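Local coordinates for fibronectin type III domain-containing protein (Simiduia agarivorans, PDB 6P2K) that probably hydrolyses xyloglucan or a related beta-glucan as an ancestral family 74 glycoside hydrolase, through its beta-propeller part, at residues A112-G120 / Q140-W151; F74-H82 / Y91-I102. All coordinates share one frame; numbering follows the deposited sequence.

Interaction 1: A112-G120 / Q140-W151; sequences ANHIIAAPG and QVFVSQNGGSSW
This contact is the central strand pair of one four-stranded propeller blade, together with the turn that follows its third strand. Strands 114-119 and 140-144 run antiparallel. Ile-115 and Ser-144 exchange two backbone hydrogen bonds, and so do Ala-117 and Phe-142. The Ala-117 N to Phe-142 O bond is the shortest, at 2.6 Å. Between them, the non-hydrogen-bonded pair Ile-116 and Val-143 faces the other side of the sheet. There Ile-116 CG2 presses tightly on Val-141 CG1, at 3.5 Å. Val-141 CG1 points away from its own backbone N (chi1 152°), which brings it against Ile-116 CG2.

His-114 lies beside Gln-145, pointing the same way. The O of Ser-144 sits over one face of the imidazole, offset toward the rim. Val-143 CG2 comes within 3.6 Å of His-114 NE2, and that nitrogen is hydrogen-bonded to Gly-193 O. A leucine in place of His-114 would probably leave Gly-193 O without this partner and disturb the packing of Val-143 and Gln-145.

On the face of the sheet that carries Ile-115 and Ala-117, Trp-151 folds back toward the strands. Its CZ3 touches Ala-117 CB at 3.8 Å, and its CH2 meets Ile-115 CB at 4.0 Å. Ile-115 CD1 reaches the turn and rests on Gly-147 C. Gly-147 N bonds Asn-113 O at 2.8 Å, in the carbonyl plane and on a lone pair. A CB on Gly-147 would clash with Asn-113 OD1.

Within the turn, Ser-144 OG accepts from Asn-146 N, forming an ST turn. Asn-146 OD1 in turn accepts from Ser-150 N at 2.9 Å. The serine, asparagine, glycine and tryptophan at 144, 146, 148 and 151 match the Asp-box motif, with asparagine at the aspartate position, joining the third and fourth strands of a propeller blade.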
loop_
_atom_site.group_PDB
_atom_site.type_symbol
_atom_site.label_atom_id
_atom_site.label_comp_id
_atom_site.label_asym_id
_atom_site.label_seq_id
_atom_site.Cartn_x
_atom_site.Cartn_y
_atom_site.Cartn_z
ATOM N N ALA B 112 16.585 -19.423 68.036
ATOM C CA ALA B 112 15.421 -19.460 67.159
ATOM C C ALA B 112 14.219 -20.148 67.793
ATOM O O ALA B 112 13.181 -20.269 67.132
ATOM C CB ALA B 112 15.778 -20.148 65.840
ATOM N N ASN B 113 14.330 -20.611 69.037
ATOM C CA ASN B 113 13.171 -21.149 69.736
ATOM C C ASN B 113 12.316 -20.055 70.355
ATOM O O ASN B 113 11.160 -20.314 70.709
ATOM C CB ASN B 113 13.611 -22.143 70.812
ATOM C CG ASN B 113 14.047 -23.473 70.232
ATOM O OD1 ASN B 113 13.495 -23.936 69.234
ATOM N ND2 ASN B 113 15.040 -24.095 70.855
ATOM N N HIS B 114 12.854 -18.846 70.496
ATOM C CA HIS B 114 12.075 -17.695 70.933
ATOM C C HIS B 114 11.531 -17.000 69.692
ATOM O O HIS B 114 12.292 -16.413 68.916
ATOM C CB HIS B 114 12.919 -16.745 71.777
ATOM C CG HIS B 114 12.111 -15.748 72.547
ATOM N ND1 HIS B 114 12.134 -15.674 73.924
ATOM C CD2 HIS B 114 11.253 -14.784 72.133
ATOM C CE1 HIS B 114 11.326 -14.708 74.324
ATOM N NE2 HIS B 114 10.778 -14.153 73.258
ATOM N N ILE B 115 10.217 -17.081 69.497
ATOM C CA ILE B 115 9.558 -16.517 68.327
ATOM C C ILE B 115 8.475 -15.554 68.788
ATOM O O ILE B 115 7.857 -15.737 69.842
ATOM C CB ILE B 115 8.952 -17.610 67.419
ATOM C CG1 ILE B 115 9.897 -18.805 67.312
ATOM C CG2 ILE B 115 8.651 -17.056 66.036
ATOM C CD1 ILE B 115 9.203 -20.096 66.952
ATOM N N ILE B 116 8.250 -14.518 67.987
ATOM C CA ILE B 116 7.161 -13.575 68.195
ATOM C C ILE B 116 6.310 -13.558 66.934
ATOM O O ILE B 116 6.831 -13.357 65.830
ATOM C CB ILE B 116 7.682 -12.164 68.528
ATOM C CG1 ILE B 116 8.366 -12.153 69.896
ATOM C CG2 ILE B 116 6.552 -11.153 68.479
ATOM C CD1 ILE B 116 8.966 -10.818 70.266
ATOM N N ALA B 117 5.011 -13.791 67.095
ATOM C CA ALA B 117 4.046 -13.682 66.009
ATOM C C ALA B 117 3.087 -12.554 66.348
ATOM O O ALA B 117 2.444 -12.579 67.403
ATOM C CB ALA B 117 3.294 -14.997 65.792
ATOM N N ALA B 118 2.997 -11.567 65.463
ATOM C CA ALA B 118 2.235 -10.366 65.749
ATOM C C ALA B 118 0.971 -10.316 64.908
ATOM O O ALA B 118 1.042 -10.480 63.683
ATOM C CB ALA B 118 3.086 -9.119 65.483
ATOM N N PRO B 119 -0.192 -10.117 65.527
ATOM C CA PRO B 119 -1.419 -9.913 64.750
ATOM C C PRO B 119 -1.274 -8.756 63.773
ATOM O O PRO B 119 -0.679 -7.723 64.086
ATOM C CB PRO B 119 -2.464 -9.610 65.827
ATOM C CG PRO B 119 -1.973 -10.348 67.019
ATOM C CD PRO B 119 -0.468 -10.288 66.962
ATOM N N GLY B 120 -1.821 -8.937 62.580
ATOM C CA GLY B 120 -1.733 -7.897 61.573
ATOM C C GLY B 120 -2.344 -8.354 60.269
ATOM O O GLY B 120 -2.666 -9.532 60.078
ATOM N N GLN B 140 -2.003 -6.822 70.890
ATOM C CA GLN B 140 -1.548 -8.086 71.445
ATOM C C GLN B 140 -0.500 -8.703 70.533
ATOM O O GLN B 140 -0.349 -8.322 69.370
ATOM C CB GLN B 140 -2.714 -9.058 71.657
ATOM C CG GLN B 140 -3.534 -8.748 72.894
ATOM C CD GLN B 140 -4.593 -9.789 73.163
ATOM O OE1 GLN B 140 -5.228 -10.297 72.239
ATOM N NE2 GLN B 140 -4.787 -10.122 74.435
ATOM N N VAL B 141 0.222 -9.673 71.086
ATOM C CA VAL B 141 1.353 -10.308 70.419
ATOM C C VAL B 141 1.477 -11.732 70.941
ATOM O O VAL B 141 1.423 -11.963 72.153
ATOM C CB VAL B 141 2.658 -9.516 70.651
ATOM C CG1 VAL B 141 3.864 -10.433 70.579
ATOM C CG2 VAL B 141 2.789 -8.385 69.633
ATOM N N PHE B 142 1.631 -12.689 70.031
ATOM C CA PHE B 142 1.846 -14.080 70.409
ATOM C C PHE B 142 3.341 -14.363 70.476
ATOM O O PHE B 142 4.078 -14.079 69.526
ATOM C CB PHE B 142 1.169 -15.026 69.419
ATOM C CG PHE B 142 -0.321 -14.865 69.355
ATOM C CD1 PHE B 142 -1.144 -15.566 70.222
ATOM C CD2 PHE B 142 -0.900 -14.012 68.430
ATOM C CE1 PHE B 142 -2.516 -15.419 70.164
ATOM C CE2 PHE B 142 -2.272 -13.860 68.370
ATOM C CZ PHE B 142 -3.081 -14.565 69.237
ATOM N N VAL B 143 3.783 -14.921 71.599
ATOM C CA VAL B 143 5.193 -15.200 71.839
ATOM C C VAL B 143 5.340 -16.669 72.206
ATOM O O VAL B 143 4.469 -17.245 72.868
ATOM C CB VAL B 143 5.768 -14.289 72.947
ATOM C CG1 VAL B 143 4.968 -14.441 74.230
ATOM C CG2 VAL B 143 7.245 -14.579 73.186
ATOM N N SER B 144 6.437 -17.279 71.758
ATOM C CA SER B 144 6.741 -18.668 72.063
ATOM C C SER B 144 8.200 -18.786 72.476
ATOM O O SER B 144 9.080 -18.194 71.843
ATOM C CB SER B 144 6.464 -19.581 70.859
ATOM O OG SER B 144 7.352 -20.686 70.840
ATOM N N GLN B 145 8.448 -19.547 73.541
ATOM C CA GLN B 145 9.798 -19.846 74.002
ATOM C C GLN B 145 10.231 -21.261 73.646
ATOM O O GLN B 145 11.298 -21.702 74.084
ATOM C CB GLN B 145 9.901 -19.642 75.516
ATOM C CG GLN B 145 9.997 -18.190 75.966
ATOM C CD GLN B 145 8.650 -17.603 76.342
ATOM O OE1 GLN B 145 7.801 -17.361 75.484
ATOM N NE2 GLN B 145 8.446 -17.375 77.635
ATOM N N ASN B 146 9.433 -21.978 72.849
ATOM C CA ASN B 146 9.624 -23.406 72.628
ATOM C C ASN B 146 9.693 -23.764 71.145
ATOM O O ASN B 146 9.489 -24.929 70.787
ATOM C CB ASN B 146 8.498 -24.193 73.297
ATOM C CG ASN B 146 7.129 -23.676 72.908
ATOM O OD1 ASN B 146 6.727 -23.768 71.750
ATOM N ND2 ASN B 146 6.407 -23.125 73.875
ATOM N N GLY B 147 9.956 -22.794 70.275
ATOM C CA GLY B 147 10.050 -23.090 68.861
ATOM C C GLY B 147 8.736 -23.355 68.161
ATOM O O GLY B 147 8.747 -23.757 66.993
ATOM N N GLY B 148 7.605 -23.153 68.831
ATOM C CA GLY B 148 6.305 -23.280 68.194
ATOM C C GLY B 148 5.353 -24.273 68.829
ATOM O O GLY B 148 4.225 -24.409 68.337
ATOM N N SER B 149 5.731 -24.988 69.890
ATOM C CA SER B 149 4.793 -25.907 70.529
ATOM C C SER B 149 3.598 -25.161 71.105
ATOM O O SER B 149 2.451 -25.604 70.965
ATOM C CB SER B 149 5.500 -26.701 71.629
ATOM O OG SER B 149 6.772 -27.156 71.213
ATOM N N SER B 150 3.849 -24.024 71.751
ATOM C CA SER B 150 2.811 -23.283 72.445
ATOM C C SER B 150 3.045 -21.790 72.266
ATOM O O SER B 150 4.166 -21.341 72.019
ATOM C CB SER B 150 2.772 -23.646 73.935
ATOM O OG SER B 150 4.082 -23.702 74.472
ATOM N N TRP B 151 1.965 -21.020 72.389
ATOM C CA TRP B 151 2.026 -19.570 72.255
ATOM C C TRP B 151 1.155 -18.933 73.324
ATOM O O TRP B 151 0.010 -19.346 73.523
ATOM C CB TRP B 151 1.559 -19.108 70.871
ATOM C CG TRP B 151 2.241 -19.784 69.727
ATOM C CD1 TRP B 151 2.009 -21.046 69.264
ATOM C CD2 TRP B 151 3.255 -19.226 68.882
ATOM N NE1 TRP B 151 2.822 -21.312 68.187
ATOM C CE2 TRP B 151 3.596 -20.210 67.933
ATOM C CE3 TRP B 151 3.909 -17.990 68.839
ATOM C CZ2 TRP B 151 4.564 -20.000 66.953
ATOM C CZ3 TRP B 151 4.871 -17.782 67.865
ATOM C CH2 TRP B 151 5.187 -18.782 66.935
#

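Interaction 2: F74-H82 / Y91-I102; sequences FVGTLYGLH and YALVPETENKSI
The Tyr-79 ring has the backbone N of Asn-99 over the centre of one face, 3.7 Å above the plane. Leu-93 CD2 lies at the ring edge, and the ring of Phe-131 also meets it. Leu-93 CD1 sits over one face of the His-82 imidazole, a CH-pi contact 3.9 Å from the ring centroid. His-82 NE2 is hydrogen-bonded to Val-56 N. The Tyr-91 ring crosses Val-75 at about a right angle, CE1 lying 3.5 Å from Val-75 CG2; its OH bonds Thr-52 OG1.

Hydrogen bonds of the backbone and of Thr-97 complete the contact. Val-94 N gives a nearly straight bond to Leu-81 O, at 2.8 Å and 169°. Asn-99 N reaches Tyr-79 O at 2.9 Å, from above the carbonyl plane. Gly-80 CA lies against Thr-97 O, where a CB would clash. Thr-97 OG1 stands between its own N and carbonyl carbon (chi1 69°), facing Leu-81. It accepts from Leu-81 N at 2.9 Å and donates to Val-94 O at 3.1 Å. The buried Thr-97 hydroxyl is therefore satisfied as both donor and acceptor, and it ties strand 80-84 to the turn leaving the blade.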
loop_
_atom_site.group_PDB
_atom_site.type_symbol
_atom_site.label_atom_id
_atom_site.label_comp_id
_atom_site.label_asym_id
_atom_site.label_seq_id
_atom_site.Cartn_x
_atom_site.Cartn_y
_atom_site.Cartn_z
ATOM N N PHE B 74 7.167 -20.646 59.110
ATOM C CA PHE B 74 5.936 -20.081 59.641
ATOM C C PHE B 74 5.281 -19.197 58.587
ATOM O O PHE B 74 5.959 -18.427 57.898
ATOM C CB PHE B 74 6.202 -19.278 60.914
ATOM C CG PHE B 74 6.681 -20.116 62.062
ATOM C CD1 PHE B 74 5.777 -20.736 62.910
ATOM C CD2 PHE B 74 8.036 -20.289 62.292
ATOM C CE1 PHE B 74 6.216 -21.514 63.970
ATOM C CE2 PHE B 74 8.481 -21.062 63.349
ATOM C CZ PHE B 74 7.571 -21.676 64.189
ATOM N N VAL B 75 3.960 -19.321 58.467
ATOM C CA VAL B 75 3.171 -18.598 57.476
ATOM C C VAL B 75 1.999 -17.944 58.191
ATOM O O VAL B 75 1.154 -18.638 58.769
ATOM C CB VAL B 75 2.664 -19.525 56.356
ATOM C CG1 VAL B 75 1.784 -18.750 55.386
ATOM C CG2 VAL B 75 3.829 -20.176 55.628
ATOM N N GLY B 76 1.941 -16.611 58.148
ATOM C CA GLY B 76 0.850 -15.870 58.737
ATOM C C GLY B 76 -0.205 -15.547 57.700
ATOM O O GLY B 76 0.093 -14.949 56.663
ATOM N N THR B 77 -1.439 -15.957 57.979
ATOM C CA THR B 77 -2.563 -15.759 57.072
ATOM C C THR B 77 -3.687 -15.010 57.782
ATOM O O THR B 77 -3.616 -14.705 58.975
ATOM C CB THR B 77 -3.093 -17.090 56.529
ATOM O OG1 THR B 77 -3.789 -17.789 57.568
ATOM C CG2 THR B 77 -1.957 -17.951 56.012
ATOM N N LEU B 78 -4.742 -14.728 57.016
ATOM C CA LEU B 78 -5.897 -14.024 57.559
ATOM C C LEU B 78 -6.596 -14.840 58.636
ATOM O O LEU B 78 -7.262 -14.271 59.509
ATOM C CB LEU B 78 -6.866 -13.679 56.427
ATOM C CG LEU B 78 -8.111 -12.849 56.746
ATOM C CD1 LEU B 78 -7.728 -11.489 57.313
ATOM C CD2 LEU B 78 -8.981 -12.694 55.506
ATOM N N TYR B 79 -6.457 -16.166 58.603
ATOM C CA TYR B 79 -7.079 -17.028 59.599
ATOM C C TYR B 79 -6.097 -17.544 60.644
ATOM O O TYR B 79 -6.487 -18.340 61.504
ATOM C CB TYR B 79 -7.786 -18.207 58.925
ATOM C CG TYR B 79 -8.844 -18.846 59.803
ATOM C CD1 TYR B 79 -9.993 -18.151 60.154
ATOM C CD2 TYR B 79 -8.687 -20.137 60.292
ATOM C CE1 TYR B 79 -10.963 -18.725 60.963
ATOM C CE2 TYR B 79 -9.654 -20.721 61.103
ATOM C CZ TYR B 79 -10.789 -20.009 61.434
ATOM O OH TYR B 79 -11.754 -20.579 62.235
ATOM N N GLY B 80 -4.840 -17.120 60.599
ATOM C CA GLY B 80 -3.907 -17.442 61.655
ATOM C C GLY B 80 -2.620 -18.037 61.133
ATOM O O GLY B 80 -2.431 -18.253 59.937
ATOM N N LEU B 81 -1.722 -18.309 62.075
ATOM C CA LEU B 81 -0.404 -18.833 61.753
ATOM C C LEU B 81 -0.488 -20.298 61.339
ATOM O O LEU B 81 -1.268 -21.074 61.896
ATOM C CB LEU B 81 0.518 -18.679 62.965
ATOM C CG LEU B 81 2.036 -18.689 62.793
ATOM C CD1 LEU B 81 2.503 -17.466 62.023
ATOM C CD2 LEU B 81 2.692 -18.742 64.160
ATOM N N HIS B 82 0.318 -20.667 60.347
ATOM C CA HIS B 82 0.535 -22.056 59.971
ATOM C C HIS B 82 1.991 -22.417 60.234
ATOM O O HIS B 82 2.873 -21.555 60.235
ATOM C CB HIS B 82 0.205 -22.310 58.492
ATOM C CG HIS B 82 -1.237 -22.106 58.143
ATOM N ND1 HIS B 82 -1.869 -20.889 58.271
ATOM C CD2 HIS B 82 -2.165 -22.963 57.655
ATOM C CE1 HIS B 82 -3.127 -21.005 57.883
ATOM N NE2 HIS B 82 -3.332 -22.253 57.504
ATOM N N TYR B 91 1.366 -27.988 55.659
ATOM C CA TYR B 91 1.175 -27.040 56.746
ATOM C C TYR B 91 0.134 -27.558 57.727
ATOM O O TYR B 91 -0.767 -28.321 57.367
ATOM C CB TYR B 91 0.728 -25.667 56.233
ATOM C CG TYR B 91 1.699 -24.989 55.296
ATOM C CD1 TYR B 91 2.790 -24.282 55.786
ATOM C CD2 TYR B 91 1.515 -25.038 53.919
ATOM C CE1 TYR B 91 3.673 -23.653 54.934
ATOM C CE2 TYR B 91 2.392 -24.410 53.059
ATOM C CZ TYR B 91 3.468 -23.720 53.571
ATOM O OH TYR B 91 4.344 -23.094 52.717
ATOM N N ALA B 92 0.271 -27.122 58.975
ATOM C CA ALA B 92 -0.732 -27.322 60.007
ATOM C C ALA B 92 -1.034 -25.974 60.640
ATOM O O ALA B 92 -0.130 -25.156 60.840
ATOM C CB ALA B 92 -0.260 -28.318 61.073
ATOM N N LEU B 93 -2.304 -25.740 60.955
ATOM C CA LEU B 93 -2.697 -24.461 61.523
ATOM C C LEU B 93 -2.432 -24.442 63.022
ATOM O O LEU B 93 -2.778 -25.390 63.735
ATOM C CB LEU B 93 -4.165 -24.185 61.224
ATOM C CG LEU B 93 -4.763 -22.965 61.909
ATOM C CD1 LEU B 93 -4.393 -21.687 61.162
ATOM C CD2 LEU B 93 -6.247 -23.174 61.899
ATOM N N VAL B 94 -1.806 -23.366 63.492
ATOM C CA VAL B 94 -1.476 -23.210 64.906
ATOM C C VAL B 94 -2.763 -22.930 65.673
ATOM O O VAL B 94 -3.455 -21.944 65.379
ATOM C CB VAL B 94 -0.437 -22.097 65.113
ATOM C CG1 VAL B 94 -0.138 -21.915 66.598
ATOM C CG2 VAL B 94 0.837 -22.416 64.345
ATOM N N PRO B 95 -3.123 -23.759 66.658
ATOM C CA PRO B 95 -4.449 -23.618 67.279
ATOM C C PRO B 95 -4.625 -22.338 68.076
ATOM O O PRO B 95 -5.741 -21.807 68.128
ATOM C CB PRO B 95 -4.551 -24.858 68.181
ATOM C CG PRO B 95 -3.472 -25.786 67.702
ATOM C CD PRO B 95 -2.377 -24.901 67.205
ATOM N N GLU B 96 -3.564 -21.824 68.701
ATOM C CA GLU B 96 -3.708 -20.618 69.506
ATOM C C GLU B 96 -3.986 -19.391 68.650
ATOM O O GLU B 96 -4.573 -18.419 69.138
ATOM C CB GLU B 96 -2.456 -20.397 70.355
ATOM C CG GLU B 96 -2.189 -21.508 71.352
ATOM C CD GLU B 96 -1.056 -22.416 70.920
ATOM O OE1 GLU B 96 -0.194 -22.722 71.767
ATOM O OE2 GLU B 96 -1.025 -22.819 69.736
ATOM N N THR B 97 -3.584 -19.415 67.382
ATOM C CA THR B 97 -3.775 -18.284 66.488
ATOM C C THR B 97 -4.952 -18.472 65.539
ATOM O O THR B 97 -5.082 -17.712 64.574
ATOM C CB THR B 97 -2.497 -18.024 65.686
ATOM O OG1 THR B 97 -2.277 -19.098 64.761
ATOM C CG2 THR B 97 -1.300 -17.909 66.618
ATOM N N GLU B 98 -5.804 -19.466 65.784
ATOM C CA GLU B 98 -6.973 -19.680 64.940
ATOM C C GLU B 98 -7.849 -18.436 64.934
ATOM O O GLU B 98 -8.117 -17.850 65.985
ATOM C CB GLU B 98 -7.775 -20.885 65.431
ATOM C CG GLU B 98 -7.082 -22.214 65.185
ATOM C CD GLU B 98 -8.049 -23.374 65.031
ATOM O OE1 GLU B 98 -7.762 -24.478 65.546
ATOM O OE2 GLU B 98 -9.100 -23.177 64.387
ATOM N N ASN B 99 -8.288 -18.029 63.741
ATOM C CA ASN B 99 -9.120 -16.842 63.550
ATOM C C ASN B 99 -8.391 -15.558 63.938
ATOM O O ASN B 99 -9.031 -14.558 64.278
ATOM C CB ASN B 99 -10.443 -16.964 64.323
ATOM C CG ASN B 99 -11.589 -16.230 63.653
ATOM O OD1 ASN B 99 -11.383 -15.444 62.729
ATOM N ND2 ASN B 99 -12.807 -16.481 64.120
ATOM N N LYS B 100 -7.057 -15.559 63.884
ATOM C CA LYS B 100 -6.236 -14.415 64.277
ATOM C C LYS B 100 -5.297 -14.059 63.130
ATOM O O LYS B 100 -4.295 -14.744 62.914
ATOM C CB LYS B 100 -5.432 -14.724 65.541
ATOM C CG LYS B 100 -6.258 -14.951 66.794
ATOM C CD LYS B 100 -7.113 -13.742 67.121
ATOM C CE LYS B 100 -6.246 -12.567 67.548
ATOM N NZ LYS B 100 -6.998 -11.581 68.374
ATOM N N SER B 101 -5.600 -12.983 62.409
ATOM C CA SER B 101 -4.764 -12.577 61.281
ATOM C C SER B 101 -3.382 -12.146 61.757
ATOM O O SER B 101 -3.257 -11.264 62.612
ATOM C CB SER B 101 -5.433 -11.437 60.513
ATOM O OG SER B 101 -4.738 -11.160 59.312
ATOM N N ILE B 102 -2.344 -12.755 61.185
ATOM C CA ILE B 102 -0.960 -12.521 61.584
ATOM C C ILE B 102 -0.162 -12.075 60.368
ATOM O O ILE B 102 -0.241 -12.699 59.303
ATOM C CB ILE B 102 -0.341 -13.779 62.217
ATOM C CG1 ILE B 102 -1.083 -14.125 63.498
ATOM C CG2 ILE B 102 1.134 -13.587 62.516
ATOM C CD1 ILE B 102 -0.789 -15.491 63.967
#

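Interactions 1 and 2 belong to successive four-stranded blades, with centres 11 Å apart. After strand 92-93, residues 94-101 leave the blade of interaction 2 and lead into strand 102-108, the first strand of the next. Two probable hydrogen bonds join the contacts: Gly-120 N to Ser-101 O at 2.7 Å, and Trp-151 N to Glu-96 OE1 at 2.8 Å. The Trp-151 side chain also packs on Leu-81 and Val-94, so the Asp-box tryptophan helps fill the seam between blades. Interaction 1 lies away from the metal sites. Interaction 2 is closer: the Leu-78 side chain is about 6 Å from that of the zinc ligand Asp-124 and about 10 Å from a bound zinc ion.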